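Local coordinates for protein glutathione transferase o1 (Bombyx mori, PDB 3RBT) that belongs to the Omega-class glutathione transferases and probably conjugates glutathione to substrates, perhaps also using it to reduce dehydroascorbate, at residues Ser133-Phe141 against Phe231-Met242; Gln147-Phe155 against Lys200-Ala208. All coordinates share one frame; numbering follows the deposited sequence.

Contact 1 of 2, residues Ser133-Phe141 against Phe231-Met242; sequences SLECFDTNF and FDYYKNARAHSM
F137 and Y234 lie at the tightly packed side of this contact, where the C-terminal end of helix 113-138 meets helix 227-237 in the helical domain of the glutathione transferase fold. F137 CD2 sits above the centre of one Y234 ring face, the two planes inclined at 38°. Behind Y234, the ring of Y233 supports the other face, and Y234 OH bonds to R185 on helix 174-186. M242 reaches the same spot as a straight chain: with CG trans to the backbone N (chi1 -168°), it slides past L134, SD lying 3.7 Å from L134 CD1. Its methyl finishes in a tight notch, M242 CE being 3.4 Å from both F137 CD2 and S133 OG, while the sulfur makes an oblique Met-aromatic contact with the F137 ring. S133 OG is hydrogen-bonded to I130 O in its own helix, and the methyl merely packs beside it. Farther along, F141 CE1 comes within 3.6 Å of F231 CE1, and Y234 CB meets the F141 ring at its edge.

The R238-D138 side is polar, and both residues are partly exposed to solvent. R238, the first residue to leave helical geometry, has positive phi and takes the second position of the type II' turn A237-H240. Its guanidinium grips D138 O side-on: NE donates at 2.9 Å and a nearly straight 165°, NH2 at 3.3 Å. D138 OD1 instead takes the backbone N-H of A239 at 2.9 Å. That oxygen lies over the guanidinium face, so its long 3.6 Å salt bridge to R238 NH2 is a matter of charge alone. Apolar packing thus joins the helices inside, while nearer solvent the arginine's charge probably complements both the aspartate and the carbonyl end of helix 113-138.

Contact 2 of 2, residues Gln147-Phe155 against Lys200-Ala208; sequences QIIQTLEIF and KKSLFPNFA
Helix 145-162 runs past the bend between helices 194-202 and 205-216, its backbone coming closest where E153 CA lies 6.9 Å from F204 CA. This is interhelical packing within the all-helical C-terminal domain of the glutathione transferase fold. F204 occupies the N-cap position of helix 205-216, and the E156 carboxylate receives the backbone N-H groups of N206 and F207 just beyond it.

From that bend the F204 ring is inserted flat against the helix. L152 CB stands over its centre in a CH-pi contact, 3.7 Å from the centroid and only 13° off the normal, while L203 CB backs the other face. I149 CG2 approaches in the ring plane, 4.0 Å from F204 CZ. Replacing F204 by an alanine is likely to open a gap between L152 CB and L203 CB and leave I149 CG2 without its aromatic neighbour.

K200 lies across the I149 and L152 side chains: its CD rests 3.8 Å from I149 CG1, then bends at chi3 (84°) and chi4 (75°) turn the amino group back over the leucine, NZ reaching 4.0 Å from L152 CD1. On the other flank F207 packs against the next turn of helix 145-162, beside V183 and W210. Its ring is touched obliquely at the two carbons that flank CZ, with L152 CD2 3.5 Å from F207 CE2 and F155 CB 3.6 Å from F207 CE1.

Overall arrangement
Both contacts belong to the helical C-terminal part of the chain, their centres about 21 Å apart. Helices 113-138 and 145-162 are consecutive in sequence and bring them together: S133 N of contact 1 lies 3.5 Å from I148 CD1 of contact 2. Along the chain contact 2 is nested within the loop that contact 1 closes, a span containing helices but no strand. Helix 174-186 reaches both. Contact 1 also reaches the thioredoxin-like domain, where S241 O accepts a hydrogen bond from N35 ND2. Together the contacts tie the end of helix 227-237 and the turn at F204 back onto the two consecutive helices, so that distant parts of the chain are held in one helical domain.

Contact 1 of 2, residues Ser133-Phe141 against Phe231-Met242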
loop_
_atom_site.group_PDB
_atom_site.type_symbol
_atom_site.label_atom_id
_atom_site.label_comp_id
_atom_site.label_asym_id
_atom_site.label_seq_id
_atom_site.Cartn_x
_atom_site.Cartn_y
_atom_site.Cartn_z
ATOM N N SER A 133 5.955 4.958 -17.360
ATOM C CA SER A 133 6.432 6.328 -17.522
ATOM C C SER A 133 7.902 6.455 -17.099
ATOM O O SER A 133 8.683 7.175 -17.734
ATOM C CB SER A 133 5.546 7.310 -16.751
ATOM O OG SER A 133 5.901 7.332 -15.384
ATOM N N LEU A 134 8.264 5.741 -16.035
ATOM C CA LEU A 134 9.624 5.700 -15.519
ATOM C C LEU A 134 10.618 5.203 -16.578
ATOM O O LEU A 134 11.651 5.831 -16.814
ATOM C CB LEU A 134 9.665 4.797 -14.283
ATOM C CG LEU A 134 10.858 4.793 -13.328
ATOM C CD1 LEU A 134 11.027 6.137 -12.652
ATOM C CD2 LEU A 134 10.650 3.705 -12.272
ATOM N N GLU A 135 10.290 4.075 -17.204
ATOM C CA GLU A 135 11.097 3.492 -18.268
ATOM C C GLU A 135 11.160 4.417 -19.487
ATOM O O GLU A 135 12.207 4.546 -20.131
ATOM C CB GLU A 135 10.516 2.131 -18.664
ATOM C CG GLU A 135 11.239 1.420 -19.804
ATOM C CD GLU A 135 10.601 0.083 -20.157
ATOM O OE1 GLU A 135 10.873 -0.435 -21.257
ATOM O OE2 GLU A 135 9.821 -0.452 -19.338
ATOM N N CYS A 136 10.028 5.052 -19.787
ATOM C CA CYS A 136 9.903 5.964 -20.913
ATOM C C CYS A 136 10.888 7.125 -20.804
ATOM O O CYS A 136 11.652 7.378 -21.732
ATOM C CB CYS A 136 8.466 6.494 -21.011
ATOM S SG CYS A 136 8.118 7.497 -22.474
ATOM N N PHE A 137 10.878 7.809 -19.659
ATOM C CA PHE A 137 11.679 9.023 -19.481
ATOM C C PHE A 137 13.157 8.691 -19.300
ATOM O O PHE A 137 14.018 9.572 -19.384
ATOM C CB PHE A 137 11.162 9.860 -18.303
ATOM C CG PHE A 137 9.705 10.247 -18.408
ATOM C CD1 PHE A 137 9.021 10.181 -19.627
ATOM C CD2 PHE A 137 9.024 10.709 -17.291
ATOM C CE1 PHE A 137 7.684 10.547 -19.719
ATOM C CE2 PHE A 137 7.692 11.077 -17.368
ATOM C CZ PHE A 137 7.014 10.993 -18.586
ATOM N N ASP A 138 13.432 7.412 -19.065
ATOM C CA ASP A 138 14.779 6.917 -18.848
ATOM C C ASP A 138 15.460 6.570 -20.178
ATOM O O ASP A 138 16.689 6.543 -20.254
ATOM C CB ASP A 138 14.730 5.678 -17.941
ATOM C CG ASP A 138 15.864 5.633 -16.926
ATOM O OD1 ASP A 138 16.377 6.699 -16.522
ATOM O OD2 ASP A 138 16.227 4.512 -16.508
ATOM N N THR A 139 14.659 6.326 -21.218
ATOM C CA THR A 139 15.165 5.768 -22.477
ATOM C C THR A 139 14.872 6.624 -23.723
ATOM O O THR A 139 14.550 6.093 -24.784
ATOM C CB THR A 139 14.610 4.336 -22.707
ATOM O OG1 THR A 139 13.179 4.380 -22.768
ATOM C CG2 THR A 139 15.044 3.388 -21.583
ATOM N N ASN A 140 15.022 7.941 -23.596
ATOM C CA ASN A 140 14.572 8.903 -24.623
ATOM C C ASN A 140 13.173 8.595 -25.197
ATOM O O ASN A 140 12.982 8.507 -26.418
ATOM C CB ASN A 140 15.613 9.107 -25.743
ATOM C CG ASN A 140 15.376 10.397 -26.537
ATOM O OD1 ASN A 140 15.593 11.501 -26.034
ATOM N ND2 ASN A 140 14.930 10.255 -27.780
ATOM N N PHE A 141 12.214 8.413 -24.289
ATOM C CA PHE A 141 10.782 8.333 -24.613
ATOM C C PHE A 141 10.468 7.304 -25.697
ATOM O O PHE A 141 9.517 7.462 -26.466
ATOM C CB PHE A 141 10.236 9.729 -24.961
ATOM C CG PHE A 141 10.874 10.835 -24.161
ATOM C CD1 PHE A 141 11.838 11.659 -24.735
ATOM C CD2 PHE A 141 10.542 11.023 -22.823
ATOM C CE1 PHE A 141 12.439 12.670 -23.994
ATOM C CE2 PHE A 141 11.142 12.028 -22.075
ATOM C CZ PHE A 141 12.087 12.854 -22.661
ATOM N N PHE A 231 10.075 18.148 -20.566
ATOM C CA PHE A 231 10.822 17.542 -21.675
ATOM C C PHE A 231 12.313 17.857 -21.591
ATOM O O PHE A 231 13.147 16.959 -21.688
ATOM C CB PHE A 231 10.234 17.982 -23.023
ATOM C CG PHE A 231 11.000 17.490 -24.231
ATOM C CD1 PHE A 231 11.003 16.138 -24.580
ATOM C CD2 PHE A 231 11.691 18.390 -25.045
ATOM C CE1 PHE A 231 11.701 15.687 -25.714
ATOM C CE2 PHE A 231 12.387 17.945 -26.179
ATOM C CZ PHE A 231 12.389 16.591 -26.512
ATOM N N ASP A 232 12.639 19.133 -21.395
ATOM C CA ASP A 232 14.023 19.543 -21.211
ATOM C C ASP A 232 14.642 18.939 -19.949
ATOM O O ASP A 232 15.815 18.560 -19.958
ATOM C CB ASP A 232 14.137 21.071 -21.237
ATOM C CG ASP A 232 14.003 21.629 -22.642
ATOM O OD1 ASP A 232 14.430 20.931 -23.583
ATOM O OD2 ASP A 232 13.474 22.748 -22.812
ATOM N N TYR A 233 13.851 18.828 -18.879
ATOM C CA TYR A 233 14.320 18.165 -17.662
ATOM C C TYR A 233 14.604 16.675 -17.854
ATOM O O TYR A 233 15.688 16.199 -17.511
ATOM C CB TYR A 233 13.350 18.322 -16.482
ATOM C CG TYR A 233 13.816 17.476 -15.311
ATOM C CD1 TYR A 233 13.272 16.209 -15.071
ATOM C CD2 TYR A 233 14.850 17.914 -14.484
ATOM C CE1 TYR A 233 13.728 15.412 -14.016
ATOM C CE2 TYR A 233 15.309 17.130 -13.424
ATOM C CZ TYR A 233 14.746 15.883 -13.203
ATOM O OH TYR A 233 15.205 15.118 -12.165
ATOM N N TYR A 234 13.621 15.938 -18.365
ATOM C CA TYR A 234 13.764 14.490 -18.472
ATOM C C TYR A 234 14.789 14.031 -19.514
ATOM O O TYR A 234 15.443 13.009 -19.312
ATOM C CB TYR A 234 12.401 13.789 -18.616
ATOM C CG TYR A 234 11.685 13.684 -17.275
ATOM C CD1 TYR A 234 10.542 14.431 -17.005
ATOM C CD2 TYR A 234 12.179 12.853 -16.269
ATOM C CE1 TYR A 234 9.900 14.343 -15.761
ATOM C CE2 TYR A 234 11.556 12.757 -15.028
ATOM C CZ TYR A 234 10.422 13.504 -14.777
ATOM O OH TYR A 234 9.821 13.402 -13.552
ATOM N N LYS A 235 14.956 14.780 -20.604
ATOM C CA LYS A 235 15.968 14.407 -21.599
ATOM C C LYS A 235 17.373 14.404 -20.979
ATOM O O LYS A 235 18.147 13.481 -21.205
ATOM C CB LYS A 235 15.895 15.269 -22.869
ATOM C CG LYS A 235 16.253 16.740 -22.705
ATOM C CD LYS A 235 16.943 17.297 -23.958
ATOM C CE LYS A 235 15.970 17.654 -25.081
ATOM N NZ LYS A 235 16.718 18.184 -26.271
ATOM N N ASN A 236 17.667 15.407 -20.153
ATOM C CA ASN A 236 18.966 15.525 -19.492
ATOM C C ASN A 236 19.148 14.660 -18.244
ATOM O O ASN A 236 20.204 14.058 -18.058
ATOM C CB ASN A 236 19.270 16.990 -19.162
ATOM C CG ASN A 236 19.688 17.783 -20.384
ATOM O OD1 ASN A 236 20.523 17.331 -21.182
ATOM N ND2 ASN A 236 19.117 18.975 -20.540
ATOM N N ALA A 237 18.129 14.607 -17.392
ATOM C CA ALA A 237 18.243 13.895 -16.116
ATOM C C ALA A 237 17.773 12.453 -16.200
ATOM O O ALA A 237 18.151 11.627 -15.363
ATOM C CB ALA A 237 17.487 14.628 -15.017
ATOM N N ARG A 238 16.956 12.164 -17.216
ATOM C CA ARG A 238 16.290 10.865 -17.363
ATOM C C ARG A 238 15.459 10.566 -16.102
ATOM O O ARG A 238 14.821 11.479 -15.568
ATOM C CB ARG A 238 17.304 9.767 -17.729
ATOM C CG ARG A 238 18.090 10.075 -19.016
ATOM C CD ARG A 238 19.337 9.209 -19.136
ATOM N NE ARG A 238 18.983 7.798 -19.041
ATOM C CZ ARG A 238 19.720 6.862 -18.457
ATOM N NH1 ARG A 238 20.892 7.161 -17.908
ATOM N NH2 ARG A 238 19.279 5.614 -18.438
ATOM N N ALA A 239 15.473 9.325 -15.612
ATOM C CA ALA A 239 14.648 8.954 -14.451
ATOM C C ALA A 239 15.440 8.753 -13.149
ATOM O O ALA A 239 14.927 8.182 -12.181
ATOM C CB ALA A 239 13.821 7.712 -14.767
ATOM N N HIS A 240 16.680 9.240 -13.121
ATOM C CA HIS A 240 17.599 8.972 -12.003
ATOM C C HIS A 240 17.056 9.385 -10.637
ATOM O O HIS A 240 17.336 8.743 -9.612
ATOM C CB HIS A 240 18.965 9.607 -12.274
ATOM C CG HIS A 240 19.744 8.905 -13.347
ATOM N ND1 HIS A 240 20.243 9.555 -14.456
ATOM C CD2 HIS A 240 20.091 7.603 -13.487
ATOM C CE1 HIS A 240 20.875 8.689 -15.225
ATOM N NE2 HIS A 240 20.796 7.495 -14.661
ATOM N N SER A 241 16.250 10.438 -10.643
ATOM C CA SER A 241 15.701 11.009 -9.429
ATOM C C SER A 241 14.152 11.008 -9.416
ATOM O O SER A 241 13.520 11.739 -8.653
ATOM C CB SER A 241 16.323 12.401 -9.237
ATOM O OG SER A 241 15.352 13.416 -9.126
ATOM N N MET A 242 13.564 10.136 -10.235
ATOM C CA MET A 242 12.113 10.033 -10.435
ATOM C C MET A 242 11.398 8.992 -9.532
ATOM O O MET A 242 10.181 9.059 -9.353
ATOM C CB MET A 242 11.849 9.713 -11.917
ATOM C CG MET A 242 10.404 9.839 -12.395
ATOM S SD MET A 242 10.243 9.465 -14.162
ATOM C CE MET A 242 8.467 9.235 -14.267
#

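Contact 2 of 2, residues Gln147-Phe155 against Lys200-Ala208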
loop_
_atom_site.group_PDB
_atom_site.type_symbol
_atom_site.label_atom_id
_atom_site.label_comp_id
_atom_site.label_asym_id
_atom_site.label_seq_id
_atom_site.Cartn_x
_atom_site.Cartn_y
_atom_site.Cartn_z
ATOM N N GLN A 147 2.286 0.239 -21.296
ATOM C CA GLN A 147 1.851 0.267 -19.895
ATOM C C GLN A 147 1.012 1.509 -19.594
ATOM O O GLN A 147 0.014 1.431 -18.879
ATOM C CB GLN A 147 3.056 0.212 -18.944
ATOM C CG GLN A 147 3.714 -1.157 -18.844
ATOM C CD GLN A 147 2.862 -2.146 -18.075
ATOM O OE1 GLN A 147 2.788 -2.097 -16.841
ATOM N NE2 GLN A 147 2.211 -3.053 -18.799
ATOM N N ILE A 148 1.442 2.645 -20.142
ATOM C CA ILE A 148 0.732 3.916 -20.025
ATOM C C ILE A 148 -0.690 3.780 -20.562
ATOM O O ILE A 148 -1.656 4.083 -19.862
ATOM C CB ILE A 148 1.441 5.036 -20.841
ATOM C CG1 ILE A 148 2.956 5.063 -20.566
ATOM C CG2 ILE A 148 0.727 6.385 -20.678
ATOM C CD1 ILE A 148 3.425 6.063 -19.579
ATOM N N ILE A 149 -0.791 3.320 -21.810
ATOM C CA ILE A 149 -2.057 3.223 -22.538
ATOM C C ILE A 149 -3.071 2.296 -21.853
ATOM O O ILE A 149 -4.225 2.676 -21.653
ATOM C CB ILE A 149 -1.819 2.822 -24.024
ATOM C CG1 ILE A 149 -1.006 3.920 -24.728
ATOM C CG2 ILE A 149 -3.146 2.573 -24.746
ATOM C CD1 ILE A 149 -0.254 3.471 -25.976
ATOM N N GLN A 150 -2.623 1.101 -21.479
ATOM C CA GLN A 150 -3.464 0.115 -20.786
ATOM C C GLN A 150 -4.062 0.639 -19.480
ATOM O O GLN A 150 -5.234 0.388 -19.183
ATOM C CB GLN A 150 -2.667 -1.162 -20.505
ATOM C CG GLN A 150 -2.323 -1.961 -21.750
ATOM C CD GLN A 150 -3.521 -2.694 -22.327
ATOM O OE1 GLN A 150 -4.013 -2.352 -23.410
ATOM N NE2 GLN A 150 -4.002 -3.710 -21.606
ATOM N N THR A 151 -3.245 1.354 -18.704
ATOM C CA THR A 151 -3.703 1.955 -17.458
ATOM C C THR A 151 -4.699 3.081 -17.742
ATOM O O THR A 151 -5.712 3.200 -17.053
ATOM C CB THR A 151 -2.527 2.479 -16.607
ATOM O OG1 THR A 151 -1.542 1.446 -16.470
ATOM C CG2 THR A 151 -3.004 2.905 -15.220
ATOM N N LEU A 152 -4.420 3.890 -18.767
ATOM C CA LEU A 152 -5.331 4.968 -19.144
ATOM C C LEU A 152 -6.724 4.459 -19.546
ATOM O O LEU A 152 -7.722 5.135 -19.287
ATOM C CB LEU A 152 -4.732 5.867 -20.237
ATOM C CG LEU A 152 -3.517 6.745 -19.888
ATOM C CD1 LEU A 152 -3.034 7.528 -21.116
ATOM C CD2 LEU A 152 -3.796 7.693 -18.721
ATOM N N GLU A 153 -6.794 3.275 -20.158
ATOM C CA GLU A 153 -8.092 2.674 -20.512
ATOM C C GLU A 153 -8.914 2.370 -19.254
ATOM O O GLU A 153 -10.122 2.589 -19.230
ATOM C CB GLU A 153 -7.934 1.411 -21.382
ATOM C CG GLU A 153 -9.186 1.093 -22.240
ATOM C CD GLU A 153 -9.037 -0.137 -23.148
ATOM O OE1 GLU A 153 -9.285 -0.018 -24.375
ATOM O OE2 GLU A 153 -8.686 -1.227 -22.641
ATOM N N ILE A 154 -8.245 1.868 -18.216
ATOM C CA ILE A 154 -8.894 1.555 -16.940
ATOM C C ILE A 154 -9.465 2.826 -16.300
ATOM O O ILE A 154 -10.622 2.856 -15.876
ATOM C CB ILE A 154 -7.910 0.824 -15.974
ATOM C CG1 ILE A 154 -7.682 -0.622 -16.444
ATOM C CG2 ILE A 154 -8.418 0.845 -14.523
ATOM C CD1 ILE A 154 -6.379 -1.239 -15.947
ATOM N N PHE A 155 -8.653 3.874 -16.254
ATOM C CA PHE A 155 -9.067 5.137 -15.643
ATOM C C PHE A 155 -10.115 5.901 -16.451
ATOM O O PHE A 155 -10.912 6.643 -15.880
ATOM C CB PHE A 155 -7.847 5.999 -15.304
ATOM C CG PHE A 155 -7.181 5.594 -14.025
ATOM C CD1 PHE A 155 -7.414 6.307 -12.855
ATOM C CD2 PHE A 155 -6.359 4.469 -13.973
ATOM C CE1 PHE A 155 -6.820 5.925 -11.650
ATOM C CE2 PHE A 155 -5.754 4.073 -12.762
ATOM C CZ PHE A 155 -5.988 4.807 -11.604
ATOM N N LYS A 200 -3.407 9.234 -29.452
ATOM C CA LYS A 200 -3.471 8.510 -28.179
ATOM C C LYS A 200 -4.419 9.184 -27.169
ATOM O O LYS A 200 -5.165 8.507 -26.456
ATOM C CB LYS A 200 -2.053 8.396 -27.603
ATOM C CG LYS A 200 -1.918 7.665 -26.267
ATOM C CD LYS A 200 -0.443 7.521 -25.853
ATOM C CE LYS A 200 0.094 8.761 -25.138
ATOM N NZ LYS A 200 -0.400 8.878 -23.734
ATOM N N LYS A 201 -4.385 10.516 -27.130
ATOM C CA LYS A 201 -5.214 11.317 -26.221
ATOM C C LYS A 201 -6.701 11.141 -26.532
ATOM O O LYS A 201 -7.528 11.022 -25.621
ATOM C CB LYS A 201 -4.810 12.793 -26.328
ATOM C CG LYS A 201 -5.565 13.766 -25.432
ATOM C CD LYS A 201 -4.962 15.159 -25.568
ATOM C CE LYS A 201 -5.564 16.147 -24.581
ATOM N NZ LYS A 201 -6.832 16.742 -25.099
ATOM N N SER A 202 -7.013 11.107 -27.825
ATOM C CA SER A 202 -8.385 10.993 -28.329
ATOM C C SER A 202 -9.063 9.674 -27.946
ATOM O O SER A 202 -10.292 9.565 -28.000
ATOM C CB SER A 202 -8.392 11.183 -29.851
ATOM O OG SER A 202 -9.651 10.843 -30.416
ATOM N N LEU A 203 -8.255 8.685 -27.560
ATOM C CA LEU A 203 -8.750 7.387 -27.092
ATOM C C LEU A 203 -9.443 7.482 -25.735
ATOM O O LEU A 203 -10.270 6.631 -25.391
ATOM C CB LEU A 203 -7.605 6.365 -27.011
ATOM C CG LEU A 203 -7.082 5.754 -28.318
ATOM C CD1 LEU A 203 -5.628 5.330 -28.184
ATOM C CD2 LEU A 203 -7.954 4.579 -28.776
ATOM N N PHE A 204 -9.106 8.519 -24.973
ATOM C CA PHE A 204 -9.629 8.692 -23.621
ATOM C C PHE A 204 -10.238 10.081 -23.463
ATOM O O PHE A 204 -9.612 10.968 -22.872
ATOM C CB PHE A 204 -8.519 8.454 -22.593
ATOM C CG PHE A 204 -7.587 7.340 -22.971
ATOM C CD1 PHE A 204 -8.003 6.013 -22.896
ATOM C CD2 PHE A 204 -6.304 7.618 -23.436
ATOM C CE1 PHE A 204 -7.151 4.981 -23.266
ATOM C CE2 PHE A 204 -5.449 6.594 -23.809
ATOM C CZ PHE A 204 -5.872 5.273 -23.721
ATOM N N PRO A 205 -11.465 10.269 -23.990
ATOM C CA PRO A 205 -12.080 11.596 -24.083
ATOM C C PRO A 205 -12.452 12.202 -22.733
ATOM O O PRO A 205 -12.231 13.393 -22.526
ATOM C CB PRO A 205 -13.321 11.358 -24.955
ATOM C CG PRO A 205 -13.633 9.921 -24.798
ATOM C CD PRO A 205 -12.323 9.223 -24.579
ATOM N N ASN A 206 -12.994 11.394 -21.826
ATOM C CA ASN A 206 -13.322 11.872 -20.477
ATOM C C ASN A 206 -12.073 12.162 -19.632
ATOM O O ASN A 206 -12.019 13.164 -18.912
ATOM C CB ASN A 206 -14.267 10.892 -19.766
ATOM C CG ASN A 206 -15.640 10.810 -20.439
ATOM O OD1 ASN A 206 -16.174 11.817 -20.899
ATOM N ND2 ASN A 206 -16.211 9.608 -20.491
ATOM N N PHE A 207 -11.067 11.298 -19.745
ATOM C CA PHE A 207 -9.790 11.495 -19.047
ATOM C C PHE A 207 -9.098 12.754 -19.548
ATOM O O PHE A 207 -8.622 13.557 -18.750
ATOM C CB PHE A 207 -8.868 10.281 -19.230
ATOM C CG PHE A 207 -7.811 10.156 -18.166
ATOM C CD1 PHE A 207 -8.111 9.584 -16.935
ATOM C CD2 PHE A 207 -6.516 10.613 -18.398
ATOM C CE1 PHE A 207 -7.140 9.462 -15.943
ATOM C CE2 PHE A 207 -5.531 10.500 -17.418
ATOM C CZ PHE A 207 -5.844 9.921 -16.182
ATOM N N ALA A 208 -9.077 12.928 -20.874
ATOM C CA ALA A 208 -8.497 14.109 -21.498
ATOM C C ALA A 208 -9.188 15.371 -20.995
ATOM O O ALA A 208 -8.520 16.334 -20.632
ATOM C CB ALA A 208 -8.592 14.020 -23.031
#